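Local structure of putative hydrolase (Chloroflexus aurantiacus J-10-fl, 3CMN) at residues F43-Y48 and S72-F77; L54-I59 and H184-A189; F158-I163 and D176-I181; L170-E175 and N284-Q289. The protein is a putative hydrolase of the zincin-like metallopeptidase family, probably a metal-dependent peptidase. One frame throughout, in Å; residues are numbered along the deposited sequence.

Contact 1: F43-Y48 and S72-F77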
loop_
_atom_site.group_PDB
_atom_site.type_symbol
_atom_site.label_atom_id
_atom_site.label_comp_id
_atom_site.label_asym_id
_atom_site.label_seq_id
_atom_site.Cartn_x
_atom_site.Cartn_y
_atom_site.Cartn_z
ATOM N N PHE A 43 15.791 9.843 -18.063
ATOM C CA PHE A 43 15.275 11.045 -17.424
ATOM C C PHE A 43 14.170 10.771 -16.407
ATOM O O PHE A 43 13.932 11.583 -15.515
ATOM C CB PHE A 43 14.896 12.143 -18.457
ATOM C CG PHE A 43 13.585 11.945 -19.188
ATOM C CD1 PHE A 43 12.380 11.816 -18.501
ATOM C CD2 PHE A 43 13.546 12.042 -20.579
ATOM C CE1 PHE A 43 11.156 11.793 -19.179
ATOM C CE2 PHE A 43 12.323 12.023 -21.278
ATOM C CZ PHE A 43 11.121 11.899 -20.574
ATOM N N ARG A 44 13.513 9.619 -16.512
ATOM C CA ARG A 44 12.478 9.283 -15.537
ATOM C C ARG A 44 13.166 8.983 -14.188
ATOM O O ARG A 44 12.663 9.360 -13.132
ATOM C CB ARG A 44 11.639 8.084 -16.006
ATOM C CG ARG A 44 10.623 8.402 -17.115
ATOM C CD ARG A 44 9.621 9.500 -16.725
ATOM N NE ARG A 44 8.678 9.765 -17.820
ATOM C CZ ARG A 44 7.832 10.792 -17.878
ATOM N NH1 ARG A 44 7.780 11.698 -16.911
ATOM N NH2 ARG A 44 7.020 10.901 -18.912
ATOM N N ARG A 45 14.324 8.328 -14.233
ATOM C CA ARG A 45 15.078 8.033 -13.019
ATOM C C ARG A 45 15.465 9.362 -12.372
ATOM O O ARG A 45 15.438 9.491 -11.151
ATOM C CB ARG A 45 16.361 7.252 -13.332
ATOM C CG ARG A 45 16.179 5.989 -14.144
ATOM C CD ARG A 45 17.471 5.163 -14.224
ATOM N NE ARG A 45 17.568 4.237 -13.098
ATOM C CZ ARG A 45 17.855 4.599 -11.853
ATOM N NH1 ARG A 45 18.093 5.867 -11.568
ATOM N NH2 ARG A 45 17.857 3.699 -10.885
ATOM N N GLU A 46 15.848 10.338 -13.198
ATOM C CA GLU A 46 16.224 11.672 -12.716
ATOM C C GLU A 46 15.057 12.288 -11.974
ATOM O O GLU A 46 15.185 12.751 -10.846
ATOM C CB GLU A 46 16.565 12.611 -13.880
ATOM C CG GLU A 46 17.854 12.326 -14.643
ATOM C CD GLU A 46 19.086 12.866 -13.944
ATOM O OE1 GLU A 46 20.150 12.944 -14.593
ATOM O OE2 GLU A 46 18.999 13.210 -12.746
ATOM N N GLN A 47 13.911 12.294 -12.637
ATOM C CA GLN A 47 12.696 12.877 -12.093
ATOM C C GLN A 47 12.354 12.288 -10.735
ATOM O O GLN A 47 12.250 13.017 -9.749
ATOM C CB GLN A 47 11.553 12.671 -13.084
ATOM C CG GLN A 47 10.262 13.394 -12.765
ATOM C CD GLN A 47 9.185 13.074 -13.775
ATOM O OE1 GLN A 47 9.307 12.107 -14.537
ATOM N NE2 GLN A 47 8.118 13.869 -13.785
ATOM N N TYR A 48 12.186 10.965 -10.685
ATOM C CA TYR A 48 11.854 10.282 -9.429
ATOM C C TYR A 48 12.936 10.479 -8.371
ATOM O O TYR A 48 12.631 10.702 -7.194
ATOM C CB TYR A 48 11.643 8.773 -9.654
ATOM C CG TYR A 48 10.366 8.428 -10.372
ATOM C CD1 TYR A 48 10.389 7.739 -11.579
ATOM C CD2 TYR A 48 9.138 8.803 -9.855
ATOM C CE1 TYR A 48 9.214 7.442 -12.254
ATOM C CE2 TYR A 48 7.959 8.510 -10.519
ATOM C CZ TYR A 48 8.004 7.834 -11.720
ATOM O OH TYR A 48 6.827 7.588 -12.389
ATOM N N SER A 72 18.042 5.466 -0.797
ATOM C CA SER A 72 19.213 5.760 -1.612
ATOM C C SER A 72 19.155 5.173 -3.009
ATOM O O SER A 72 20.048 5.409 -3.808
ATOM C CB SER A 72 20.496 5.292 -0.911
ATOM O OG SER A 72 20.471 3.906 -0.631
ATOM N N ARG A 73 18.120 4.397 -3.304
ATOM C CA ARG A 73 17.971 3.825 -4.640
ATOM C C ARG A 73 16.522 3.913 -5.099
ATOM O O ARG A 73 15.597 3.902 -4.295
ATOM C CB ARG A 73 18.420 2.358 -4.680
ATOM C CG ARG A 73 19.901 2.133 -4.418
ATOM C CD ARG A 73 20.323 0.726 -4.810
ATOM N NE ARG A 73 20.488 0.603 -6.258
ATOM C CZ ARG A 73 20.675 -0.549 -6.900
ATOM N NH1 ARG A 73 20.708 -1.688 -6.218
ATOM N NH2 ARG A 73 20.861 -0.558 -8.219
ATOM N N ILE A 74 16.332 4.040 -6.401
ATOM C CA ILE A 74 14.991 4.085 -6.955
ATOM C C ILE A 74 15.001 3.275 -8.234
ATOM O O ILE A 74 15.958 3.322 -9.011
ATOM C CB ILE A 74 14.503 5.546 -7.250
ATOM C CG1 ILE A 74 15.511 6.288 -8.127
ATOM C CG2 ILE A 74 14.255 6.296 -5.942
ATOM C CD1 ILE A 74 15.292 6.084 -9.609
ATOM N N PHE A 75 13.947 2.507 -8.445
ATOM C CA PHE A 75 13.868 1.709 -9.650
ATOM C C PHE A 75 12.629 2.082 -10.461
ATOM O O PHE A 75 11.541 2.230 -9.917
ATOM C CB PHE A 75 13.807 0.220 -9.299
ATOM C CG PHE A 75 14.814 -0.219 -8.261
ATOM C CD1 PHE A 75 14.406 -0.510 -6.958
ATOM C CD2 PHE A 75 16.160 -0.368 -8.591
ATOM C CE1 PHE A 75 15.328 -0.951 -5.989
ATOM C CE2 PHE A 75 17.090 -0.803 -7.636
ATOM C CZ PHE A 75 16.669 -1.097 -6.329
ATOM N N VAL A 76 12.818 2.258 -11.764
ATOM C CA VAL A 76 11.732 2.551 -12.690
ATOM C C VAL A 76 11.480 1.170 -13.304
ATOM O O VAL A 76 12.347 0.630 -13.992
ATOM C CB VAL A 76 12.191 3.550 -13.806
ATOM C CG1 VAL A 76 11.057 3.829 -14.778
ATOM C CG2 VAL A 76 12.666 4.847 -13.177
ATOM N N PHE A 77 10.320 0.585 -13.030
ATOM C CA PHE A 77 9.992 -0.741 -13.551
ATOM C C PHE A 77 9.015 -0.709 -14.721
ATOM O O PHE A 77 8.232 0.225 -14.875
ATOM C CB PHE A 77 9.315 -1.617 -12.472
ATOM C CG PHE A 77 10.236 -2.166 -11.400
ATOM C CD1 PHE A 77 9.680 -2.815 -10.293
ATOM C CD2 PHE A 77 11.619 -2.065 -11.487
ATOM C CE1 PHE A 77 10.471 -3.354 -9.286
ATOM C CE2 PHE A 77 12.435 -2.599 -10.486
ATOM C CZ PHE A 77 11.856 -3.249 -9.375
HETATM O O HOH W 1 15.722 1.753 -13.005
#
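R45 on helix 41-63 lies across I74 and V76 of strand 73-76. From CB outward, CB stands 4.0 Å from I74 CD1, and CG, set anti to the carbonyl carbon (chi1 -54°), packs on V76 CG2 at 3.8 Å. The chain then bends at chi3 (88°). NE donates to a water at 3.1 Å, and the same water accepts from V76 N, so one solvent molecule bridges the side chain and the strand backbone. At the tip, I74 CD1 lies over one face of the guanidinium, 3.4 Å from NH1 of R45. R45 NH2 approaches I74 O to 2.7 Å, but the angle is too poor for a hydrogen bond. An alanine here would probably leave I74 CD1 without its flat cover and the bridging water without its NE donor. Next to this, V76 CG2 also meets Y48 CD1 at 4.0 Å, the two side chains crossing at about a right angle, with the methyl oblique to the ring. The ring of Y48 stacks in turn on F158. The axes of the short helix and strand segments approach to 8.6 Å, their N-to-C directions 136° apart. Strand 73-76 pairs in parallel with 155-158, and the contact is plain helix-on-sheet packing, with I74 and V76 turned to the helix and R73 and F75 away from it.

Contact 2: L54-I59 and H184-A189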
loop_
_atom_site.group_PDB
_atom_site.type_symbol
_atom_site.label_atom_id
_atom_site.label_comp_id
_atom_site.label_asym_id
_atom_site.label_seq_id
_atom_site.Cartn_x
_atom_site.Cartn_y
_atom_site.Cartn_z
ATOM N N LEU A 54 13.326 15.287 -2.270
ATOM C CA LEU A 54 12.510 16.344 -1.713
ATOM C C LEU A 54 11.514 15.752 -0.710
ATOM O O LEU A 54 11.373 16.222 0.431
ATOM C CB LEU A 54 11.725 17.011 -2.839
ATOM C CG LEU A 54 10.740 18.088 -2.380
ATOM C CD1 LEU A 54 11.532 19.350 -2.137
ATOM C CD2 LEU A 54 9.646 18.337 -3.425
ATOM N N SER A 55 10.814 14.717 -1.171
ATOM C CA SER A 55 9.791 14.036 -0.397
ATOM C C SER A 55 10.171 13.541 0.982
ATOM O O SER A 55 9.519 13.905 1.953
ATOM C CB SER A 55 9.228 12.862 -1.200
ATOM O OG SER A 55 8.262 13.314 -2.124
ATOM N N GLU A 56 11.206 12.707 1.059
ATOM C CA GLU A 56 11.621 12.140 2.338
ATOM C C GLU A 56 11.691 13.186 3.451
ATOM O O GLU A 56 11.084 13.005 4.512
ATOM C CB GLU A 56 12.958 11.398 2.207
ATOM C CG GLU A 56 13.146 10.355 3.304
ATOM C CD GLU A 56 14.397 9.498 3.143
ATOM O OE1 GLU A 56 14.714 9.098 1.998
ATOM O OE2 GLU A 56 15.047 9.206 4.176
ATOM N N PRO A 57 12.420 14.300 3.223
ATOM C CA PRO A 57 12.543 15.367 4.229
ATOM C C PRO A 57 11.199 15.971 4.648
ATOM O O PRO A 57 10.922 16.103 5.838
ATOM C CB PRO A 57 13.430 16.399 3.536
ATOM C CG PRO A 57 14.299 15.563 2.643
ATOM C CD PRO A 57 13.295 14.575 2.065
ATOM N N LEU A 58 10.371 16.338 3.672
ATOM C CA LEU A 58 9.070 16.933 3.970
ATOM C C LEU A 58 8.208 16.011 4.813
ATOM O O LEU A 58 7.454 16.467 5.680
ATOM C CB LEU A 58 8.320 17.286 2.678
ATOM C CG LEU A 58 8.456 18.722 2.151
ATOM C CD1 LEU A 58 9.925 19.147 2.103
ATOM C CD2 LEU A 58 7.827 18.807 0.757
ATOM N N ILE A 59 8.319 14.711 4.557
ATOM C CA ILE A 59 7.527 13.749 5.301
ATOM C C ILE A 59 8.130 13.511 6.682
ATOM O O ILE A 59 7.407 13.448 7.676
ATOM C CB ILE A 59 7.397 12.438 4.507
ATOM C CG1 ILE A 59 6.646 12.729 3.205
ATOM C CG2 ILE A 59 6.626 11.396 5.310
ATOM C CD1 ILE A 59 6.512 11.539 2.281
ATOM N N HIS A 184 2.924 9.887 -2.159
ATOM C CA HIS A 184 2.090 8.814 -1.672
ATOM C C HIS A 184 2.990 7.612 -1.309
ATOM O O HIS A 184 2.840 6.989 -0.265
ATOM C CB HIS A 184 1.091 8.473 -2.771
ATOM C CG HIS A 184 0.158 7.364 -2.422
ATOM N ND1 HIS A 184 0.107 6.188 -3.140
ATOM C CD2 HIS A 184 -0.767 7.250 -1.441
ATOM C CE1 HIS A 184 -0.811 5.398 -2.616
ATOM N NE2 HIS A 184 -1.356 6.017 -1.585
ATOM N N GLU A 185 3.953 7.333 -2.171
ATOM C CA GLU A 185 4.893 6.233 -1.994
ATOM C C GLU A 185 5.758 6.399 -0.738
ATOM O O GLU A 185 5.931 5.462 0.054
ATOM C CB GLU A 185 5.817 6.171 -3.212
ATOM C CG GLU A 185 6.287 4.809 -3.596
ATOM C CD GLU A 185 5.301 4.115 -4.501
ATOM O OE1 GLU A 185 4.190 3.785 -4.022
ATOM O OE2 GLU A 185 5.641 3.910 -5.691
ATOM N N MET A 186 6.331 7.590 -0.582
ATOM C CA MET A 186 7.191 7.868 0.548
ATOM C C MET A 186 6.392 7.845 1.838
ATOM O O MET A 186 6.886 7.398 2.874
ATOM C CB MET A 186 7.888 9.221 0.373
ATOM C CG MET A 186 8.937 9.539 1.436
ATOM S SD MET A 186 10.422 8.577 1.254
ATOM C CE MET A 186 10.009 7.239 2.215
ATOM N N THR A 187 5.156 8.315 1.775
ATOM C CA THR A 187 4.324 8.314 2.963
ATOM C C THR A 187 4.195 6.889 3.493
ATOM O O THR A 187 4.463 6.629 4.669
ATOM C CB THR A 187 2.928 8.923 2.684
ATOM O OG1 THR A 187 3.085 10.294 2.305
ATOM C CG2 THR A 187 2.062 8.876 3.934
ATOM N N HIS A 188 3.829 5.963 2.614
ATOM C CA HIS A 188 3.681 4.576 3.021
ATOM C C HIS A 188 4.980 3.915 3.466
ATOM O O HIS A 188 4.965 2.994 4.281
ATOM C CB HIS A 188 3.013 3.776 1.908
ATOM C CG HIS A 188 1.583 4.150 1.701
ATOM N ND1 HIS A 188 0.591 3.219 1.477
ATOM C CD2 HIS A 188 0.965 5.353 1.756
ATOM C CE1 HIS A 188 -0.579 3.834 1.412
ATOM N NE2 HIS A 188 -0.377 5.130 1.579
ATOM N N ALA A 189 6.104 4.393 2.949
ATOM C CA ALA A 189 7.391 3.839 3.339
ATOM C C ALA A 189 7.617 4.198 4.804
ATOM O O ALA A 189 8.132 3.394 5.593
ATOM C CB ALA A 189 8.490 4.415 2.481
#
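Apolar packing dominates where I59 meets M186, between two helical segments inclined at 51° with axes 9.4 Å apart. CD1 of I59 sits 3.3 Å from both CB and CG of M186, closer than ordinary van der Waals contact, so the fit here is tight. M186 CG is anti to the backbone N (chi1 -173°), which carries it toward helix 41-63, and the chain then bends at chi2 and chi3. S55 adds a looser touch, its CB 4.2 Å from M186 CB. The sulfur makes a second kind of contact: SD of M186 lies 3.8 Å from E56 CG, against the aliphatic part of the glutamate. A serine in place of M186 would probably open a gap beside I59 CD1 and leave the methylene groups of E56 without their sulfur neighbour. Three polar ends find partners outside the two segments. T187 OG1 lies 3.6 Å from I59 CD1 but is hydrogen-bonded to L183 O, S55 OG bonds to M51 O, and E56 OE1 accepts from V71 N. Segment 184-189 carries H184, E185 and H188, an HExxH pattern consistent with a zincin metal site, although no metal is bound to them here. M186 and T187 thus pack the helix that carries the pattern on helix 41-63, while E185 touches L156 and F158 of strand 155-158 and H188 touches E265 of helix 248-279.

Contact 3: F158-I163 and D176-I181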
loop_
_atom_site.group_PDB
_atom_site.type_symbol
_atom_site.label_atom_id
_atom_site.label_comp_id
_atom_site.label_asym_id
_atom_site.label_seq_id
_atom_site.Cartn_x
_atom_site.Cartn_y
_atom_site.Cartn_z
ATOM N N PHE A 158 8.875 2.462 -9.185
ATOM C CA PHE A 158 7.694 3.025 -9.809
ATOM C C PHE A 158 7.496 2.279 -11.113
ATOM O O PHE A 158 8.440 2.112 -11.874
ATOM C CB PHE A 158 7.910 4.524 -10.084
ATOM C CG PHE A 158 8.308 5.315 -8.857
ATOM C CD1 PHE A 158 9.621 5.326 -8.410
ATOM C CD2 PHE A 158 7.350 6.015 -8.122
ATOM C CE1 PHE A 158 9.980 6.020 -7.242
ATOM C CE2 PHE A 158 7.692 6.710 -6.956
ATOM C CZ PHE A 158 9.013 6.711 -6.515
ATOM N N VAL A 159 6.298 1.780 -11.337
ATOM C CA VAL A 159 6.017 1.147 -12.620
ATOM C C VAL A 159 5.544 2.176 -13.641
ATOM O O VAL A 159 4.361 2.299 -13.895
ATOM C CB VAL A 159 4.975 0.024 -12.478
ATOM C CG1 VAL A 159 4.954 -0.845 -13.726
ATOM C CG2 VAL A 159 5.260 -0.814 -11.240
ATOM N N GLU A 160 6.473 2.989 -14.132
ATOM C CA GLU A 160 6.235 4.159 -14.967
ATOM C C GLU A 160 5.216 3.857 -16.059
ATOM O O GLU A 160 4.415 4.768 -16.373
ATOM C CB GLU A 160 7.545 4.658 -15.580
ATOM C CG GLU A 160 7.713 6.168 -15.542
ATOM C CD GLU A 160 6.945 6.868 -16.648
ATOM O OE1 GLU A 160 6.885 6.318 -17.767
ATOM O OE2 GLU A 160 6.405 7.964 -16.393
ATOM N N PRO A 161 5.237 2.715 -16.723
ATOM C CA PRO A 161 4.275 2.471 -17.802
ATOM C C PRO A 161 2.828 2.640 -17.369
ATOM O O PRO A 161 2.048 3.290 -18.060
ATOM C CB PRO A 161 4.596 1.043 -18.241
ATOM C CG PRO A 161 6.087 0.941 -17.994
ATOM C CD PRO A 161 6.232 1.625 -16.640
ATOM N N ASN A 162 2.473 2.059 -16.224
ATOM C CA ASN A 162 1.102 2.165 -15.725
ATOM C C ASN A 162 0.840 3.571 -15.193
ATOM O O ASN A 162 -0.274 4.084 -15.292
ATOM C CB ASN A 162 0.834 1.123 -14.632
ATOM C CG ASN A 162 1.077 -0.297 -15.109
ATOM O OD1 ASN A 162 1.303 -0.529 -16.300
ATOM N ND2 ASN A 162 1.040 -1.256 -14.182
ATOM N N ILE A 163 1.871 4.186 -14.631
ATOM C CA ILE A 163 1.769 5.547 -14.117
ATOM C C ILE A 163 1.467 6.497 -15.292
ATOM O O ILE A 163 0.606 7.365 -15.196
ATOM C CB ILE A 163 3.095 5.986 -13.422
ATOM C CG1 ILE A 163 3.361 5.099 -12.203
ATOM C CG2 ILE A 163 3.015 7.448 -13.002
ATOM C CD1 ILE A 163 4.626 5.428 -11.432
ATOM N N ASP A 176 3.026 16.920 -11.913
ATOM C CA ASP A 176 2.199 16.869 -10.714
ATOM C C ASP A 176 1.757 15.476 -10.283
ATOM O O ASP A 176 1.800 15.144 -9.090
ATOM C CB ASP A 176 0.989 17.785 -10.890
ATOM C CG ASP A 176 1.358 19.252 -10.789
ATOM O OD1 ASP A 176 2.531 19.599 -11.050
ATOM O OD2 ASP A 176 0.475 20.064 -10.456
ATOM N N PHE A 177 1.331 14.659 -11.241
ATOM C CA PHE A 177 0.893 13.315 -10.910
ATOM C C PHE A 177 2.033 12.449 -10.372
ATOM O O PHE A 177 1.854 11.708 -9.411
ATOM C CB PHE A 177 0.264 12.636 -12.116
ATOM C CG PHE A 177 -0.284 11.277 -11.816
ATOM C CD1 PHE A 177 -1.120 11.072 -10.712
ATOM C CD2 PHE A 177 0.020 10.201 -12.634
ATOM C CE1 PHE A 177 -1.645 9.809 -10.428
ATOM C CE2 PHE A 177 -0.495 8.932 -12.366
ATOM C CZ PHE A 177 -1.333 8.738 -11.255
ATOM N N ARG A 178 3.209 12.549 -10.979
ATOM C CA ARG A 178 4.336 11.754 -10.523
ATOM C C ARG A 178 4.894 12.217 -9.182
ATOM O O ARG A 178 5.496 11.429 -8.459
ATOM C CB ARG A 178 5.422 11.711 -11.602
ATOM C CG ARG A 178 5.012 10.832 -12.757
ATOM C CD ARG A 178 6.028 10.848 -13.858
ATOM N NE ARG A 178 5.601 10.000 -14.964
ATOM C CZ ARG A 178 4.579 10.270 -15.763
ATOM N NH1 ARG A 178 3.865 11.375 -15.589
ATOM N NH2 ARG A 178 4.275 9.429 -16.740
ATOM N N LEU A 179 4.705 13.490 -8.851
ATOM C CA LEU A 179 5.155 13.983 -7.559
ATOM C C LEU A 179 4.118 13.497 -6.556
ATOM O O LEU A 179 4.447 13.143 -5.431
ATOM C CB LEU A 179 5.236 15.514 -7.518
ATOM C CG LEU A 179 5.561 16.083 -6.122
ATOM C CD1 LEU A 179 6.909 15.522 -5.644
ATOM C CD2 LEU A 179 5.590 17.611 -6.158
ATOM N N TRP A 180 2.865 13.473 -6.990
ATOM C CA TRP A 180 1.768 13.015 -6.155
ATOM C C TRP A 180 2.037 11.556 -5.775
ATOM O O TRP A 180 1.893 11.166 -4.617
ATOM C CB TRP A 180 0.447 13.113 -6.921
ATOM C CG TRP A 180 -0.741 12.609 -6.147
ATOM C CD1 TRP A 180 -1.493 13.313 -5.253
ATOM C CD2 TRP A 180 -1.295 11.282 -6.176
ATOM N NE1 TRP A 180 -2.479 12.512 -4.726
ATOM C CE2 TRP A 180 -2.381 11.261 -5.274
ATOM C CE3 TRP A 180 -0.975 10.108 -6.876
ATOM C CZ2 TRP A 180 -3.155 10.114 -5.049
ATOM C CZ3 TRP A 180 -1.746 8.965 -6.652
ATOM C CH2 TRP A 180 -2.823 8.981 -5.745
ATOM N N ILE A 181 2.436 10.769 -6.766
ATOM C CA ILE A 181 2.738 9.356 -6.588
ATOM C C ILE A 181 3.943 9.132 -5.695
ATOM O O ILE A 181 3.949 8.239 -4.853
ATOM C CB ILE A 181 2.970 8.686 -7.958
ATOM C CG1 ILE A 181 1.612 8.436 -8.615
ATOM C CG2 ILE A 181 3.746 7.387 -7.803
ATOM C CD1 ILE A 181 1.703 7.953 -10.022
#
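Three flat groups, the rings of F158 and F177 and the guanidinium of R178, gather around I163 and I181. Here strand 155-158 and the start of the helix that follows it, 160-169, pack on helix 174-193, the next helix in the chain, which is reached through a short connection. The F158 ring meets I181 CG2 at its edge, 3.9 Å from CD2. I181 CD1, one turn on in the same helix, lies over one face of F177, offset toward the rim, and I163 O is at the edge of that ring, 3.4 Å from CE2. Over one face of the R178 guanidinium lies I163 CG2, offset toward the rim, while the carboxylate of E160 comes in at the edge. I163 and I181 reach toward each other tip to tip, and the 3.3 Å between I163 CG2 and I181 CD1 is tighter than usual contact. R178 runs extended from CG to NE and has a further partner in Q167, whose OE1 accepts from NH1. Its salt bridge to E160 is side-on, the carboxylate and guanidinium planes only 23° apart: NE and NH2 of R178 both donate to the single oxygen OE2 of E160, each at 2.6 Å.

Contact 4: L170-E175 and N284-Q289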
loop_
_atom_site.group_PDB
_atom_site.type_symbol
_atom_site.label_atom_id
_atom_site.label_comp_id
_atom_site.label_asym_id
_atom_site.label_seq_id
_atom_site.Cartn_x
_atom_site.Cartn_y
_atom_site.Cartn_z
ATOM N N LEU A 170 -6.436 10.189 -17.366
ATOM C CA LEU A 170 -7.098 11.142 -16.489
ATOM C C LEU A 170 -6.829 12.590 -16.859
ATOM O O LEU A 170 -7.256 13.501 -16.151
ATOM C CB LEU A 170 -6.659 10.913 -15.043
ATOM C CG LEU A 170 -6.981 9.546 -14.443
ATOM C CD1 LEU A 170 -6.438 9.491 -13.022
ATOM C CD2 LEU A 170 -8.492 9.310 -14.462
ATOM N N GLY A 171 -6.124 12.804 -17.963
ATOM C CA GLY A 171 -5.808 14.154 -18.391
ATOM C C GLY A 171 -5.094 14.935 -17.305
ATOM O O GLY A 171 -5.378 16.111 -17.066
ATOM N N LEU A 172 -4.146 14.289 -16.641
ATOM C CA LEU A 172 -3.424 14.956 -15.576
ATOM C C LEU A 172 -2.058 15.416 -16.029
ATOM O O LEU A 172 -1.595 15.068 -17.113
ATOM C CB LEU A 172 -3.302 14.036 -14.359
ATOM C CG LEU A 172 -4.602 13.820 -13.577
ATOM C CD1 LEU A 172 -4.463 12.654 -12.635
ATOM C CD2 LEU A 172 -4.939 15.086 -12.805
ATOM N N SER A 173 -1.441 16.224 -15.177
ATOM C CA SER A 173 -0.126 16.795 -15.395
ATOM C C SER A 173 0.992 15.760 -15.169
ATOM O O SER A 173 0.995 15.036 -14.177
ATOM C CB SER A 173 0.050 17.981 -14.437
ATOM O OG SER A 173 1.375 18.484 -14.446
ATOM N N ASP A 174 1.940 15.697 -16.094
ATOM C CA ASP A 174 3.050 14.766 -15.991
ATOM C C ASP A 174 3.779 14.962 -14.664
ATOM O O ASP A 174 3.892 14.046 -13.859
ATOM C CB ASP A 174 4.011 14.998 -17.162
ATOM C CG ASP A 174 5.256 14.129 -17.099
ATOM O OD1 ASP A 174 6.012 14.218 -16.114
ATOM O OD2 ASP A 174 5.491 13.359 -18.054
ATOM N N GLU A 175 4.273 16.171 -14.444
ATOM C CA GLU A 175 5.011 16.488 -13.232
ATOM C C GLU A 175 4.208 16.326 -11.948
ATOM O O GLU A 175 4.649 15.684 -10.998
ATOM C CB GLU A 175 5.534 17.921 -13.320
ATOM C CG GLU A 175 6.412 18.367 -12.167
ATOM C CD GLU A 175 7.805 17.760 -12.200
ATOM O OE1 GLU A 175 8.180 17.128 -13.218
ATOM O OE2 GLU A 175 8.538 17.926 -11.199
ATOM N N ASN A 284 -6.160 19.383 -6.201
ATOM C CA ASN A 284 -7.596 19.146 -6.165
ATOM C C ASN A 284 -8.000 18.343 -7.392
ATOM O O ASN A 284 -8.770 17.384 -7.281
ATOM C CB ASN A 284 -8.360 20.470 -6.108
ATOM C CG ASN A 284 -8.125 21.222 -4.804
ATOM O OD1 ASN A 284 -8.376 20.701 -3.718
ATOM N ND2 ASN A 284 -7.636 22.453 -4.909
ATOM N N GLN A 285 -7.461 18.723 -8.550
ATOM C CA GLN A 285 -7.749 18.038 -9.808
ATOM C C GLN A 285 -7.474 16.535 -9.710
ATOM O O GLN A 285 -8.329 15.707 -10.055
ATOM C CB GLN A 285 -6.887 18.619 -10.938
ATOM C CG GLN A 285 -7.407 19.914 -11.573
ATOM C CD GLN A 285 -7.373 21.108 -10.633
ATOM O OE1 GLN A 285 -6.336 21.425 -10.055
ATOM N NE2 GLN A 285 -8.511 21.782 -10.485
ATOM N N ILE A 286 -6.275 16.197 -9.240
ATOM C CA ILE A 286 -5.851 14.804 -9.110
ATOM C C ILE A 286 -6.755 14.015 -8.177
ATOM O O ILE A 286 -7.317 12.990 -8.570
ATOM C CB ILE A 286 -4.386 14.709 -8.602
ATOM C CG1 ILE A 286 -3.452 15.438 -9.568
ATOM C CG2 ILE A 286 -3.961 13.253 -8.488
ATOM C CD1 ILE A 286 -2.038 15.556 -9.064
ATOM N N GLU A 287 -6.891 14.492 -6.944
ATOM C CA GLU A 287 -7.734 13.818 -5.968
ATOM C C GLU A 287 -9.084 13.490 -6.592
ATOM O O GLU A 287 -9.620 12.402 -6.388
ATOM C CB GLU A 287 -7.921 14.691 -4.725
ATOM C CG GLU A 287 -6.684 14.799 -3.822
ATOM C CD GLU A 287 -6.083 13.438 -3.462
ATOM O OE1 GLU A 287 -6.831 12.437 -3.413
ATOM O OE2 GLU A 287 -4.860 13.368 -3.213
ATOM N N GLN A 288 -9.615 14.428 -7.374
ATOM C CA GLN A 288 -10.900 14.238 -8.046
ATOM C C GLN A 288 -10.821 13.094 -9.045
ATOM O O GLN A 288 -11.582 12.127 -8.969
ATOM C CB GLN A 288 -11.300 15.502 -8.803
ATOM C CG GLN A 288 -11.450 16.725 -7.938
ATOM C CD GLN A 288 -11.688 17.966 -8.761
ATOM O OE1 GLN A 288 -12.662 18.048 -9.512
ATOM N NE2 GLN A 288 -10.792 18.941 -8.636
ATOM N N GLN A 289 -9.892 13.226 -9.988
ATOM C CA GLN A 289 -9.677 12.236 -11.042
ATOM C C GLN A 289 -9.270 10.841 -10.566
ATOM O O GLN A 289 -9.739 9.830 -11.086
ATOM C CB GLN A 289 -8.603 12.753 -12.010
ATOM C CG GLN A 289 -9.037 13.943 -12.830
ATOM C CD GLN A 289 -10.126 13.582 -13.813
ATOM O OE1 GLN A 289 -9.881 12.892 -14.803
ATOM N NE2 GLN A 289 -11.339 14.034 -13.542
#
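Between L170 and L172 the chain turns sharply beside helix 283-307, bringing the CA atoms of L170 and Q289 to 6.1 Å and those of L172 and I286 to 6.9 Å. G171, with positive phi (56°), is the first residue to leave helical geometry after helix 160-169, and two bonds back into the last turn make this a Schellman motif. S173 then takes the N-cap position of helix 174-193, its OG accepting a weak hydrogen bond from D176 N. Segment 284-289 is helical throughout. L172 carries the apolar part of the contact: its CD2 packs on I286 CG1 at 3.6 Å, the side chains crossing obliquely, and its CD1 lies 4.2 Å from Q289 CB. L170 slides past Q289 in the opposite direction, with CD2 of L170 3.6 Å from the backbone O of Q289 and CB of L170 4.0 Å from Q289 CB. The contact lies near the surface and is typical of a tight helix-to-helix turn, a Schellman end followed by a serine N-cap, with its leucines packed on a third helix.

In the fold
Helix 174-193 runs through contacts 2, 3 and 4, and helix 41-63 through contacts 1 and 2. Contacts 1 and 3 have centres 11 Å apart and join through the parallel strand pair, where F77 N lies 2.7 Å from F158 O and F75 O 2.8 Å from F158 N. Contact 4 meets contact 3 through W180 NE1, 2.9 Å from E287 OE2, and contact 1 through the salt bridge from R44 NH2 to D174 OD2, 3.0 Å. The possible metal site, the HExxH pattern, lies in contact 2; contact 3 touches it where F158 CD2 is 3.6 Å from E185 OE2, while contact 4 is centred about 19 Å from the centre of contact 2.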